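Long-range contacts in Rho guanyl nucleotide exchange factor (Rom2), putative (Aspergillus fumigatus Af293, PDB 5O51), which probably acts as a guanine-nucleotide exchange factor for Rho-type GTPases, the chain described here being its CNH domain, a beta-propeller: residues P278-F283 with R291-S296; P285-I290 with I299-G304; Y244-F249 with E267-A272; I317-E322 with V329-D334. One frame throughout, in Å; residues are numbered along the deposited sequence.

Contact 1 (P278-F283 with R291-S296)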
loop_
_atom_site.group_PDB
_atom_site.type_symbol
_atom_site.label_atom_id
_atom_site.label_comp_id
_atom_site.label_asym_id
_atom_site.label_seq_id
_atom_site.Cartn_x
_atom_site.Cartn_y
_atom_site.Cartn_z
ATOM N N PRO A 278 5.992 16.536 -10.857
ATOM C CA PRO A 278 6.446 17.242 -9.663
ATOM C C PRO A 278 5.400 17.257 -8.501
ATOM O O PRO A 278 5.457 18.164 -7.658
ATOM C CB PRO A 278 6.658 18.669 -10.220
ATOM C CG PRO A 278 5.544 18.805 -11.175
ATOM C CD PRO A 278 5.264 17.455 -11.758
ATOM N N TYR A 279 4.494 16.271 -8.422
ATOM C CA TYR A 279 3.432 16.339 -7.388
ATOM C C TYR A 279 3.561 15.279 -6.304
ATOM O O TYR A 279 4.086 14.200 -6.531
ATOM C CB TYR A 279 2.074 16.297 -8.011
ATOM C CG TYR A 279 1.840 17.317 -9.117
ATOM C CD1 TYR A 279 1.779 18.685 -8.841
ATOM C CD2 TYR A 279 1.668 16.913 -10.438
ATOM C CE1 TYR A 279 1.550 19.600 -9.831
ATOM C CE2 TYR A 279 1.440 17.817 -11.448
ATOM C CZ TYR A 279 1.372 19.165 -11.146
ATOM O OH TYR A 279 1.150 20.098 -12.144
ATOM N N ILE A 280 3.110 15.624 -5.091
ATOM C CA ILE A 280 3.010 14.666 -3.996
ATOM C C ILE A 280 1.551 14.730 -3.615
ATOM O O ILE A 280 0.992 15.858 -3.422
ATOM C CB ILE A 280 4.034 14.929 -2.871
ATOM C CG1 ILE A 280 3.710 14.141 -1.593
ATOM C CG2 ILE A 280 4.162 16.392 -2.507
ATOM C CD1 ILE A 280 4.040 12.673 -1.765
ATOM N N LEU A 281 0.898 13.542 -3.590
ATOM C CA LEU A 281 -0.538 13.450 -3.331
ATOM C C LEU A 281 -0.772 12.745 -1.989
ATOM O O LEU A 281 -0.247 11.666 -1.766
ATOM C CB LEU A 281 -1.221 12.655 -4.415
ATOM C CG LEU A 281 -1.282 13.291 -5.836
ATOM C CD1 LEU A 281 -0.039 12.947 -6.624
ATOM C CD2 LEU A 281 -2.473 12.829 -6.636
ATOM N N ALA A 282 -1.521 13.376 -1.093
ATOM C CA ALA A 282 -1.900 12.778 0.212
ATOM C C ALA A 282 -3.362 12.387 0.200
ATOM O O ALA A 282 -4.204 13.257 0.021
ATOM C CB ALA A 282 -1.646 13.798 1.312
ATOM N N PHE A 283 -3.708 11.088 0.393
ATOM C CA PHE A 283 -5.138 10.680 0.397
ATOM C C PHE A 283 -5.632 10.579 1.837
ATOM O O PHE A 283 -5.009 9.861 2.622
ATOM C CB PHE A 283 -5.250 9.271 -0.285
ATOM C CG PHE A 283 -4.927 9.298 -1.751
ATOM C CD1 PHE A 283 -3.627 9.424 -2.202
ATOM C CD2 PHE A 283 -5.910 9.242 -2.675
ATOM C CE1 PHE A 283 -3.361 9.524 -3.574
ATOM C CE2 PHE A 283 -5.653 9.289 -4.042
ATOM C CZ PHE A 283 -4.384 9.441 -4.483
ATOM N N ARG A 291 0.285 18.727 -3.465
ATOM C CA ARG A 291 1.355 19.734 -3.330
ATOM C C ARG A 291 2.493 19.524 -4.365
ATOM O O ARG A 291 2.802 18.382 -4.772
ATOM C CB ARG A 291 2.021 19.714 -1.950
ATOM C CG ARG A 291 1.088 19.782 -0.721
ATOM C CD ARG A 291 0.777 21.179 -0.315
ATOM N NE ARG A 291 0.103 21.215 0.959
ATOM C CZ ARG A 291 0.552 21.795 2.081
ATOM N NH1 ARG A 291 1.730 22.449 2.120
ATOM N NH2 ARG A 291 -0.212 21.714 3.196
ATOM N N HIS A 292 3.150 20.653 -4.685
ATOM C CA HIS A 292 4.404 20.712 -5.484
ATOM C C HIS A 292 5.638 20.288 -4.691
ATOM O O HIS A 292 5.972 20.877 -3.692
ATOM C CB HIS A 292 4.602 22.119 -6.025
ATOM C CG HIS A 292 5.417 22.167 -7.269
ATOM N ND1 HIS A 292 6.776 22.067 -7.238
ATOM C CD2 HIS A 292 5.077 22.366 -8.568
ATOM C CE1 HIS A 292 7.252 22.137 -8.471
ATOM N NE2 HIS A 292 6.238 22.324 -9.292
ATOM N N ILE A 293 6.335 19.259 -5.137
ATOM C CA ILE A 293 7.501 18.733 -4.428
ATOM C C ILE A 293 8.680 19.717 -4.285
ATOM O O ILE A 293 9.454 19.616 -3.366
ATOM C CB ILE A 293 7.954 17.384 -5.112
ATOM C CG1 ILE A 293 8.955 16.585 -4.284
ATOM C CG2 ILE A 293 8.606 17.621 -6.478
ATOM C CD1 ILE A 293 8.366 15.921 -3.061
ATOM N N GLU A 294 8.854 20.632 -5.225
ATOM C CA GLU A 294 9.924 21.629 -5.112
ATOM C C GLU A 294 9.567 22.756 -4.183
ATOM O O GLU A 294 10.333 23.055 -3.225
ATOM C CB GLU A 294 10.292 22.185 -6.494
ATOM C CG GLU A 294 10.850 21.163 -7.473
ATOM C CD GLU A 294 11.993 20.334 -6.887
ATOM O OE1 GLU A 294 12.588 20.729 -5.853
ATOM O OE2 GLU A 294 12.309 19.255 -7.469
ATOM N N THR A 295 8.425 23.387 -4.437
ATOM C CA THR A 295 8.097 24.590 -3.682
ATOM C C THR A 295 7.319 24.343 -2.406
ATOM O O THR A 295 7.273 25.219 -1.566
ATOM C CB THR A 295 7.276 25.533 -4.513
ATOM O OG1 THR A 295 5.994 24.957 -4.716
ATOM C CG2 THR A 295 8.007 25.844 -5.898
ATOM N N SER A 296 6.632 23.198 -2.325
ATOM C CA SER A 296 5.814 22.726 -1.183
ATOM C C SER A 296 4.492 23.406 -1.112
ATOM O O SER A 296 3.684 23.071 -0.239
ATOM C CB SER A 296 6.496 22.774 0.176
ATOM O OG SER A 296 6.443 24.102 0.741
#

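Contact 2 (P285-I290 with I299-G304)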
loop_
_atom_site.group_PDB
_atom_site.type_symbol
_atom_site.label_atom_id
_atom_site.label_comp_id
_atom_site.label_asym_id
_atom_site.label_seq_id
_atom_site.Cartn_x
_atom_site.Cartn_y
_atom_site.Cartn_z
ATOM N N PRO A 285 -9.677 10.326 4.123
ATOM C CA PRO A 285 -11.029 9.887 3.727
ATOM C C PRO A 285 -11.911 10.925 3.029
ATOM O O PRO A 285 -12.718 10.549 2.159
ATOM C CB PRO A 285 -11.629 9.406 5.068
ATOM C CG PRO A 285 -10.444 8.786 5.728
ATOM C CD PRO A 285 -9.379 9.856 5.490
ATOM N N ASN A 286 -11.752 12.209 3.344
ATOM C CA ASN A 286 -12.643 13.247 2.789
ATOM C C ASN A 286 -11.983 14.099 1.753
ATOM O O ASN A 286 -12.647 14.897 1.104
ATOM C CB ASN A 286 -13.229 14.166 3.883
ATOM C CG ASN A 286 -14.116 13.434 4.852
ATOM O OD1 ASN A 286 -13.922 13.491 6.071
ATOM N ND2 ASN A 286 -15.065 12.728 4.340
ATOM N N PHE A 287 -10.709 13.897 1.482
ATOM C CA PHE A 287 -10.094 14.664 0.369
ATOM C C PHE A 287 -8.712 14.231 -0.010
ATOM O O PHE A 287 -7.942 13.714 0.782
ATOM C CB PHE A 287 -10.065 16.218 0.670
ATOM C CG PHE A 287 -9.373 16.607 1.957
ATOM C CD1 PHE A 287 -10.096 16.778 3.120
ATOM C CD2 PHE A 287 -8.039 16.962 1.962
ATOM C CE1 PHE A 287 -9.485 17.200 4.290
ATOM C CE2 PHE A 287 -7.426 17.363 3.131
ATOM C CZ PHE A 287 -8.128 17.423 4.297
ATOM N N ILE A 288 -8.366 14.505 -1.249
ATOM C CA ILE A 288 -6.998 14.346 -1.731
ATOM C C ILE A 288 -6.344 15.731 -1.779
ATOM O O ILE A 288 -6.879 16.627 -2.417
ATOM C CB ILE A 288 -6.932 13.798 -3.164
ATOM C CG1 ILE A 288 -7.753 12.507 -3.287
ATOM C CG2 ILE A 288 -5.495 13.506 -3.531
ATOM C CD1 ILE A 288 -7.894 12.006 -4.694
ATOM N N GLU A 289 -5.181 15.863 -1.142
ATOM C CA GLU A 289 -4.387 17.109 -1.155
ATOM C C GLU A 289 -3.192 16.948 -2.043
ATOM O O GLU A 289 -2.350 16.108 -1.788
ATOM C CB GLU A 289 -3.944 17.514 0.269
ATOM C CG GLU A 289 -3.363 18.945 0.418
ATOM C CD GLU A 289 -3.053 19.362 1.870
ATOM O OE1 GLU A 289 -3.557 18.748 2.863
ATOM O OE2 GLU A 289 -2.243 20.287 2.008
ATOM N N ILE A 290 -3.083 17.835 -3.013
ATOM C CA ILE A 290 -1.963 17.809 -3.992
ATOM C C ILE A 290 -0.987 19.029 -3.834
ATOM O O ILE A 290 -1.420 20.175 -3.969
ATOM C CB ILE A 290 -2.500 17.703 -5.408
ATOM C CG1 ILE A 290 -3.453 16.480 -5.501
ATOM C CG2 ILE A 290 -1.356 17.666 -6.419
ATOM C CD1 ILE A 290 -4.282 16.539 -6.787
ATOM N N ILE A 299 -1.361 22.884 -4.600
ATOM C CA ILE A 299 -1.829 22.953 -5.994
ATOM C C ILE A 299 -3.321 22.734 -6.103
ATOM O O ILE A 299 -3.965 23.482 -6.818
ATOM C CB ILE A 299 -1.121 21.889 -6.847
ATOM C CG1 ILE A 299 0.388 22.136 -6.871
ATOM C CG2 ILE A 299 -1.676 21.798 -8.293
ATOM C CD1 ILE A 299 0.793 23.320 -7.752
ATOM N N HIS A 300 -3.867 21.676 -5.474
ATOM C CA HIS A 300 -5.281 21.321 -5.658
ATOM C C HIS A 300 -5.754 20.486 -4.462
ATOM O O HIS A 300 -4.991 19.740 -3.826
ATOM C CB HIS A 300 -5.496 20.679 -7.079
ATOM C CG HIS A 300 -6.929 20.565 -7.485
ATOM N ND1 HIS A 300 -7.834 21.604 -7.339
ATOM C CD2 HIS A 300 -7.642 19.517 -7.982
ATOM C CE1 HIS A 300 -9.034 21.210 -7.748
ATOM N NE2 HIS A 300 -8.949 19.949 -8.133
ATOM N N ILE A 301 -6.994 20.716 -4.065
ATOM C CA ILE A 301 -7.715 19.822 -3.177
ATOM C C ILE A 301 -8.900 19.192 -3.963
ATOM O O ILE A 301 -9.733 19.908 -4.550
ATOM C CB ILE A 301 -8.216 20.583 -1.943
ATOM C CG1 ILE A 301 -7.019 21.007 -1.104
ATOM C CG2 ILE A 301 -9.157 19.761 -1.077
ATOM C CD1 ILE A 301 -7.381 21.916 0.014
ATOM N N MET A 302 -9.029 17.860 -3.909
ATOM C CA MET A 302 -10.215 17.135 -4.563
ATOM C C MET A 302 -11.073 16.525 -3.447
ATOM O O MET A 302 -10.633 15.594 -2.759
ATOM C CB MET A 302 -9.681 16.061 -5.512
ATOM C CG MET A 302 -8.627 16.487 -6.527
ATOM S SD MET A 302 -7.791 15.106 -7.444
ATOM C CE MET A 302 -9.209 14.535 -8.413
ATOM N N THR A 303 -12.258 17.068 -3.179
ATOM C CA THR A 303 -13.038 16.616 -2.025
ATOM C C THR A 303 -13.858 15.370 -2.412
ATOM O O THR A 303 -14.018 15.115 -3.551
ATOM C CB THR A 303 -13.975 17.697 -1.489
ATOM O OG1 THR A 303 -14.781 18.140 -2.575
ATOM C CG2 THR A 303 -13.186 18.903 -1.021
ATOM N N GLY A 304 -14.315 14.605 -1.431
ATOM C CA GLY A 304 -15.201 13.484 -1.657
ATOM C C GLY A 304 -15.468 12.759 -0.386
ATOM O O GLY A 304 -15.268 13.281 0.717
#

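Contact 3 (Y244-F249 with E267-A272)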
loop_
_atom_site.group_PDB
_atom_site.type_symbol
_atom_site.label_atom_id
_atom_site.label_comp_id
_atom_site.label_asym_id
_atom_site.label_seq_id
_atom_site.Cartn_x
_atom_site.Cartn_y
_atom_site.Cartn_z
ATOM N N TYR A 244 4.353 11.157 6.936
ATOM C CA TYR A 244 3.555 10.766 8.097
ATOM C C TYR A 244 2.162 11.451 8.017
ATOM O O TYR A 244 1.951 12.399 7.217
ATOM C CB TYR A 244 4.225 11.207 9.378
ATOM C CG TYR A 244 5.726 10.916 9.652
ATOM C CD1 TYR A 244 6.700 11.475 8.893
ATOM C CD2 TYR A 244 6.114 10.194 10.779
ATOM C CE1 TYR A 244 8.033 11.266 9.162
ATOM C CE2 TYR A 244 7.452 9.968 11.069
ATOM C CZ TYR A 244 8.417 10.544 10.269
ATOM O OH TYR A 244 9.797 10.405 10.495
ATOM N N SER A 245 1.198 10.991 8.831
ATOM C CA SER A 245 -0.137 11.556 8.771
ATOM C C SER A 245 -0.104 13.058 9.050
ATOM O O SER A 245 -0.949 13.771 8.558
ATOM C CB SER A 245 -1.129 10.862 9.710
ATOM O OG SER A 245 -0.715 11.049 11.077
ATOM N N ASP A 246 0.875 13.567 9.796
ATOM C CA ASP A 246 0.868 14.982 10.151
ATOM C C ASP A 246 1.736 15.881 9.284
ATOM O O ASP A 246 1.461 17.082 9.159
ATOM C CB ASP A 246 1.235 15.161 11.639
ATOM C CG ASP A 246 0.101 14.704 12.590
ATOM O OD1 ASP A 246 -1.105 14.921 12.312
ATOM O OD2 ASP A 246 0.425 14.064 13.592
ATOM N N PHE A 247 2.773 15.316 8.674
ATOM C CA PHE A 247 3.741 16.123 7.998
ATOM C C PHE A 247 4.575 15.323 7.064
ATOM O O PHE A 247 4.640 14.124 7.189
ATOM C CB PHE A 247 4.653 16.875 8.994
ATOM C CG PHE A 247 4.940 16.119 10.270
ATOM C CD1 PHE A 247 5.690 14.960 10.255
ATOM C CD2 PHE A 247 4.509 16.627 11.503
ATOM C CE1 PHE A 247 5.918 14.251 11.440
ATOM C CE2 PHE A 247 4.762 15.964 12.691
ATOM C CZ PHE A 247 5.462 14.767 12.666
ATOM N N SER A 248 5.220 16.025 6.124
ATOM C CA SER A 248 6.220 15.434 5.264
ATOM C C SER A 248 7.473 16.253 5.280
ATOM O O SER A 248 7.396 17.477 5.341
ATOM C CB SER A 248 5.694 15.235 3.823
ATOM O OG SER A 248 4.760 14.177 3.808
ATOM N N PHE A 249 8.634 15.564 5.189
ATOM C CA PHE A 249 9.894 16.257 5.000
ATOM C C PHE A 249 11.008 15.330 4.464
ATOM O O PHE A 249 10.876 14.088 4.402
ATOM C CB PHE A 249 10.316 16.877 6.327
ATOM C CG PHE A 249 10.490 15.858 7.410
ATOM C CD1 PHE A 249 9.422 15.454 8.165
ATOM C CD2 PHE A 249 11.718 15.243 7.581
ATOM C CE1 PHE A 249 9.564 14.456 9.105
ATOM C CE2 PHE A 249 11.883 14.280 8.534
ATOM C CZ PHE A 249 10.813 13.899 9.314
ATOM N N GLU A 267 -3.299 19.198 5.718
ATOM C CA GLU A 267 -4.606 19.666 6.226
ATOM C C GLU A 267 -5.419 18.645 6.897
ATOM O O GLU A 267 -6.041 18.972 7.876
ATOM C CB GLU A 267 -5.423 20.413 5.163
ATOM C CG GLU A 267 -4.625 21.626 4.606
ATOM C CD GLU A 267 -5.474 22.548 3.758
ATOM O OE1 GLU A 267 -6.727 22.415 3.738
ATOM O OE2 GLU A 267 -4.889 23.436 3.154
ATOM N N GLY A 268 -5.392 17.398 6.428
ATOM C CA GLY A 268 -6.190 16.303 7.034
ATOM C C GLY A 268 -5.334 15.301 7.797
ATOM O O GLY A 268 -4.280 15.645 8.310
ATOM N N ASN A 269 -5.815 14.070 7.866
ATOM C CA ASN A 269 -5.089 12.924 8.454
ATOM C C ASN A 269 -4.865 11.839 7.400
ATOM O O ASN A 269 -5.526 10.826 7.389
ATOM C CB ASN A 269 -5.827 12.430 9.714
ATOM C CG ASN A 269 -5.761 13.500 10.850
ATOM O OD1 ASN A 269 -4.697 13.740 11.409
ATOM N ND2 ASN A 269 -6.829 14.241 11.038
ATOM N N PRO A 270 -3.943 12.088 6.457
ATOM C CA PRO A 270 -3.801 11.143 5.317
ATOM C C PRO A 270 -3.373 9.746 5.775
ATOM O O PRO A 270 -2.609 9.612 6.730
ATOM C CB PRO A 270 -2.758 11.818 4.397
ATOM C CG PRO A 270 -2.100 12.952 5.256
ATOM C CD PRO A 270 -3.166 13.321 6.265
ATOM N N ASN A 271 -3.918 8.726 5.122
ATOM C CA ASN A 271 -3.571 7.326 5.417
ATOM C C ASN A 271 -2.791 6.717 4.218
ATOM O O ASN A 271 -2.451 5.549 4.253
ATOM C CB ASN A 271 -4.845 6.488 5.770
ATOM C CG ASN A 271 -5.928 6.564 4.693
ATOM O OD1 ASN A 271 -5.623 6.545 3.502
ATOM N ND2 ASN A 271 -7.183 6.629 5.093
ATOM N N ALA A 272 -2.562 7.473 3.138
ATOM C CA ALA A 272 -1.776 6.942 1.990
ATOM C C ALA A 272 -1.188 8.069 1.174
ATOM O O ALA A 272 -1.720 9.214 1.222
ATOM C CB ALA A 272 -2.652 6.005 1.132
HETATM O O HOH W 1 -2.733 12.068 12.432
#

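Contact 4 (I317-E322 with V329-D334)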
loop_
_atom_site.group_PDB
_atom_site.type_symbol
_atom_site.label_atom_id
_atom_site.label_comp_id
_atom_site.label_asym_id
_atom_site.label_seq_id
_atom_site.Cartn_x
_atom_site.Cartn_y
_atom_site.Cartn_z
ATOM N N ILE A 317 -2.214 6.327 -10.866
ATOM C CA ILE A 317 -2.688 6.106 -9.488
ATOM C C ILE A 317 -4.150 5.752 -9.584
ATOM O O ILE A 317 -4.952 6.527 -10.089
ATOM C CB ILE A 317 -2.528 7.392 -8.635
ATOM C CG1 ILE A 317 -1.076 7.816 -8.682
ATOM C CG2 ILE A 317 -2.988 7.147 -7.197
ATOM C CD1 ILE A 317 -0.856 9.286 -8.359
ATOM N N LEU A 318 -4.493 4.566 -9.096
ATOM C CA LEU A 318 -5.882 4.124 -9.021
ATOM C C LEU A 318 -6.444 4.354 -7.594
ATOM O O LEU A 318 -5.757 4.069 -6.567
ATOM C CB LEU A 318 -5.956 2.643 -9.434
ATOM C CG LEU A 318 -5.417 2.296 -10.826
ATOM C CD1 LEU A 318 -5.361 0.827 -11.095
ATOM C CD2 LEU A 318 -6.352 2.969 -11.824
ATOM N N TYR A 319 -7.684 4.848 -7.533
ATOM C CA TYR A 319 -8.329 5.133 -6.261
ATOM C C TYR A 319 -9.829 4.954 -6.382
ATOM O O TYR A 319 -10.313 4.849 -7.475
ATOM C CB TYR A 319 -7.936 6.544 -5.737
ATOM C CG TYR A 319 -8.602 7.698 -6.447
ATOM C CD1 TYR A 319 -8.200 8.090 -7.704
ATOM C CD2 TYR A 319 -9.687 8.375 -5.875
ATOM C CE1 TYR A 319 -8.840 9.128 -8.392
ATOM C CE2 TYR A 319 -10.317 9.433 -6.531
ATOM C CZ TYR A 319 -9.859 9.819 -7.797
ATOM O OH TYR A 319 -10.464 10.887 -8.502
ATOM N N ALA A 320 -10.513 4.771 -5.232
ATOM C CA ALA A 320 -11.968 4.685 -5.156
ATOM C C ALA A 320 -12.609 5.755 -4.282
ATOM O O ALA A 320 -11.990 6.220 -3.334
ATOM C CB ALA A 320 -12.385 3.284 -4.653
ATOM N N TYR A 321 -13.851 6.085 -4.580
ATOM C CA TYR A 321 -14.643 7.030 -3.790
ATOM C C TYR A 321 -16.144 6.703 -3.895
ATOM O O TYR A 321 -16.589 6.109 -4.901
ATOM C CB TYR A 321 -14.314 8.482 -4.198
ATOM C CG TYR A 321 -14.708 8.854 -5.630
ATOM C CD1 TYR A 321 -13.806 8.719 -6.644
ATOM C CD2 TYR A 321 -15.956 9.379 -5.947
ATOM C CE1 TYR A 321 -14.114 9.044 -7.930
ATOM C CE2 TYR A 321 -16.293 9.689 -7.267
ATOM C CZ TYR A 321 -15.351 9.499 -8.243
ATOM O OH TYR A 321 -15.543 9.795 -9.579
ATOM N N GLU A 322 -16.919 7.081 -2.870
ATOM C CA GLU A 322 -18.408 6.946 -2.878
ATOM C C GLU A 322 -19.019 8.130 -3.588
ATOM O O GLU A 322 -18.637 9.263 -3.359
ATOM C CB GLU A 322 -19.026 7.022 -1.484
ATOM C CG GLU A 322 -18.643 5.944 -0.544
ATOM C CD GLU A 322 -19.312 6.016 0.837
ATOM O OE1 GLU A 322 -20.172 6.932 1.084
ATOM O OE2 GLU A 322 -18.929 5.135 1.669
ATOM N N VAL A 329 -17.030 4.149 -6.868
ATOM C CA VAL A 329 -16.440 4.474 -8.166
ATOM C C VAL A 329 -14.920 4.194 -8.124
ATOM O O VAL A 329 -14.214 4.584 -7.168
ATOM C CB VAL A 329 -16.724 5.940 -8.535
ATOM C CG1 VAL A 329 -16.099 6.312 -9.890
ATOM C CG2 VAL A 329 -18.227 6.249 -8.527
ATOM N N VAL A 330 -14.422 3.543 -9.146
ATOM C CA VAL A 330 -12.990 3.386 -9.386
ATOM C C VAL A 330 -12.493 4.362 -10.470
ATOM O O VAL A 330 -13.147 4.549 -11.522
ATOM C CB VAL A 330 -12.601 1.971 -9.757
ATOM C CG1 VAL A 330 -11.096 1.873 -9.896
ATOM C CG2 VAL A 330 -13.036 1.020 -8.627
ATOM N N ALA A 331 -11.386 5.048 -10.158
ATOM C CA ALA A 331 -10.845 6.107 -11.069
ATOM C C ALA A 331 -9.353 6.076 -11.136
ATOM O O ALA A 331 -8.677 5.428 -10.341
ATOM C CB ALA A 331 -11.338 7.463 -10.616
ATOM N N SER A 332 -8.820 6.768 -12.132
ATOM C CA SER A 332 -7.398 6.818 -12.424
ATOM C C SER A 332 -6.903 8.257 -12.479
ATOM O O SER A 332 -7.584 9.126 -13.038
ATOM C CB SER A 332 -7.140 6.282 -13.828
ATOM O OG SER A 332 -5.739 6.282 -14.080
ATOM N N LEU A 333 -5.765 8.523 -11.877
ATOM C CA LEU A 333 -5.108 9.852 -12.048
ATOM C C LEU A 333 -3.835 9.629 -12.797
ATOM O O LEU A 333 -3.033 8.775 -12.360
ATOM C CB LEU A 333 -4.718 10.466 -10.726
ATOM C CG LEU A 333 -5.853 10.942 -9.855
ATOM C CD1 LEU A 333 -5.266 11.642 -8.639
ATOM C CD2 LEU A 333 -6.825 11.858 -10.549
ATOM N N ASP A 334 -3.623 10.364 -13.887
ATOM C CA ASP A 334 -2.302 10.243 -14.583
ATOM C C ASP A 334 -1.752 11.596 -15.022
ATOM O O ASP A 334 -2.503 12.396 -15.595
ATOM C CB ASP A 334 -2.362 9.301 -15.783
ATOM C CG ASP A 334 -0.947 8.956 -16.325
ATOM O OD1 ASP A 334 -0.006 8.706 -15.518
ATOM O OD2 ASP A 334 -0.768 8.948 -17.560
#

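Contact 1 (P278-F283 with R291-S296)
Arg291 and Ile280 form an antiparallel hydrogen-bonded pair near the open end of the hairpin made by strands 279-284 and 287-292. Arg291 N donates to Ile280 O (3.0 Å), Ile280 N returns the bond to Arg291 O (2.8 Å), and the Arg291 CB methylene packs on Ile280 CG2. Beyond CB the arginine bends at chi2 (-88°) and runs to the loop ahead: NH1 meets Ser296 O at 3.1 Å, in the guanidinium plane, while NE forms a salt bridge with Glu289. His292 pairs with Tyr279 without backbone bonds. Its CG, anti to the backbone N (chi1 -154°), brings the imidazole beside Pro278, which follows a cis peptide bond and sets CB over one ring face, 4.1 Å from the His292 centroid, a CH-pi contact. CD of the same proline lies above the rim of the Tyr279 ring. Ile293 leaves the strand but keeps one more bond, N to Pro278 O (2.9 Å, 174° at the hydrogen), and its CD1 reaches Ile280 CG2 at 4.3 Å. The chain then turns: Glu294 N donates to His292 ND1 at 3.2 Å, and Ser296 N to His292 O. As ND1 accepts here, the imidazole is probably neutral with its proton on NE2, and the proline meets it through carbon and ring face rather than through a polar bond.

Contact 2 (P285-I290 with I299-G304)
Met302 lies against two isoleucines of the facing strand. It runs side by side with Ile288, both pointing the same way, so that SD comes 4.1 Å from Ile288 CD1; Ile290 and Met302 instead cross obliquely, and Ile290 CD1 touches the same sulfur at 3.8 Å. Extended torsions at chi2 in both isoleucines (172° and 166°) carry their CD1 methyls out to the thioether. On the reverse face of the hairpin Phe287 pairs with Thr303 and Glu289 with Ile301; there Phe287 CB rests on Ile301 CG2 at 4.1 Å. The backbones are antiparallel, their short axes 4.6 Å apart, and Ile288 exchanges both bonds with Met302. One end of the ladder continues into Gly304 N to Asn286 O (3.0 Å). The other end is irregular. Ile299 and His300 both face Ile290, a classic beta bulge, and Ile290 O is gripped by two amides, Ile299 N at 2.8 Å and His300 N at 3.2 Å, while Ile290 N donates to His300 O at 2.8 Å. Glu289 directs its carboxylate to Arg291 and to the backbone N of Glu267. In the four-stranded blade, strand 298-303 is an edge strand, with 287-292, 279-284 and 272-276 following in order; the face bearing Ile288 and Met302 packs on Tyr319 of strand 317-323 in the adjoining sheet.

Contact 3 (Y244-F249 with E267-A272)
The contact spans a seam between two propeller blades: Ser245, in the tight turn between strands 239-244 and 247-251, abuts Pro270, in the linker that leaves strand 264-265 for the next blade. Ser245 O points at the pyrrolidine ring, 3.2 Å from Pro270 CD and 3.6 Å from CG, while Ser245 CB lies 3.6 Å from Pro270 O. No direct hydrogen bond joins the two segments. Asp246 and Asn269 extend side by side in the same direction, with carboxylate and amide planes 76° apart and their OD1 oxygens 3.9 Å from each other. Both oxygens are acceptors, and a water mediates between them, donating to Asn269 OD1 at 2.8 Å and, at a longer 3.3 Å, to Asp246 OD1. Chi1 of 64° puts Ser245 OG between the backbone N and the carbonyl carbon, from where it meets the same water at 2.6 Å. The water thus links both sides of the seam. The turn itself is closed by Tyr244 N to Phe247 O (3.0 Å). A backbone bond of Asp246 with Trp266, just before the linker, ties the turn to it directly, and Asn269 N is bonded to Glu284 of the next blade. Ser245 and Asp246 have the backbone angles of a type I turn; a hairpin turn of one blade resting on the connection to the next is an arrangement that fits the beta-propeller fold.

Contact 4 (I317-E322 with V329-D334)
Tyr319 and Tyr321 both hold CG between the backbone N and the carbonyl carbon (chi1 75° and 65°), which sets each CG on the side of the partner strand; the rings then meet Val329, Ala331 and Leu333. The Tyr321 ring lies alongside Val329, both side chains pointing the same way; Val329 CB stands over one ring face, 4.0 Å from the centroid and 17° off the normal, a CH-pi contact, and Val329 CG1 reaches Tyr321 OH at 3.5 Å. Ala331 CB touches both tyrosines: it sits at the edge of the Tyr321 ring and 3.7 Å from Tyr319 CE1. That same CE1 atom meets Leu333 CG at 3.8 Å. On the other face Leu318 CD2 packs on Ser332 CB at 4.0 Å. Underneath, three hydrogen-bonded pairs, Ile317 with Leu333, Tyr319 with Ala331 and Tyr321 with Val329, supply six backbone bonds, of which Ile317 N to Leu333 O (3.0 Å) is nearly straight. The hairpin supplies the two middle strands of a blade whose edge strands are 307-312 and 8-12; because 8-12 comes from the N-terminal end of the chain, the ring is closed here as in the "Velcro" of other propellers. The interface is apolar and buried, and the polar ends lead out of it: Tyr321 OH is bonded to Lys8 NZ and Ser332 OG to Glu316. The six backbone bonds pair the amides and carbonyls that face each other, and the side chains add carbon packing.

In the fold
Contacts 1 and 2 share strand 287-292 and together run through three strands of one blade, with centres 12 Å apart. Contact 3 lies at the entry to that blade, its linker tied in by Glu267 N to Glu289 OE1 (2.9 Å) and by Phe283 N to Ala272 O (2.9 Å). Contact 4 belongs to the following blade, which packs face on through Leu281 CD2 to Leu333 CD1 (3.6 Å) and Met302 CE to Tyr319 OH (3.9 Å). Contacts 3 and 4 do not touch, their centres about 19 Å apart. In this seven-bladed propeller the set follows three strands of blade 272-303, the linker into it and the hairpin of the next blade that packs on it.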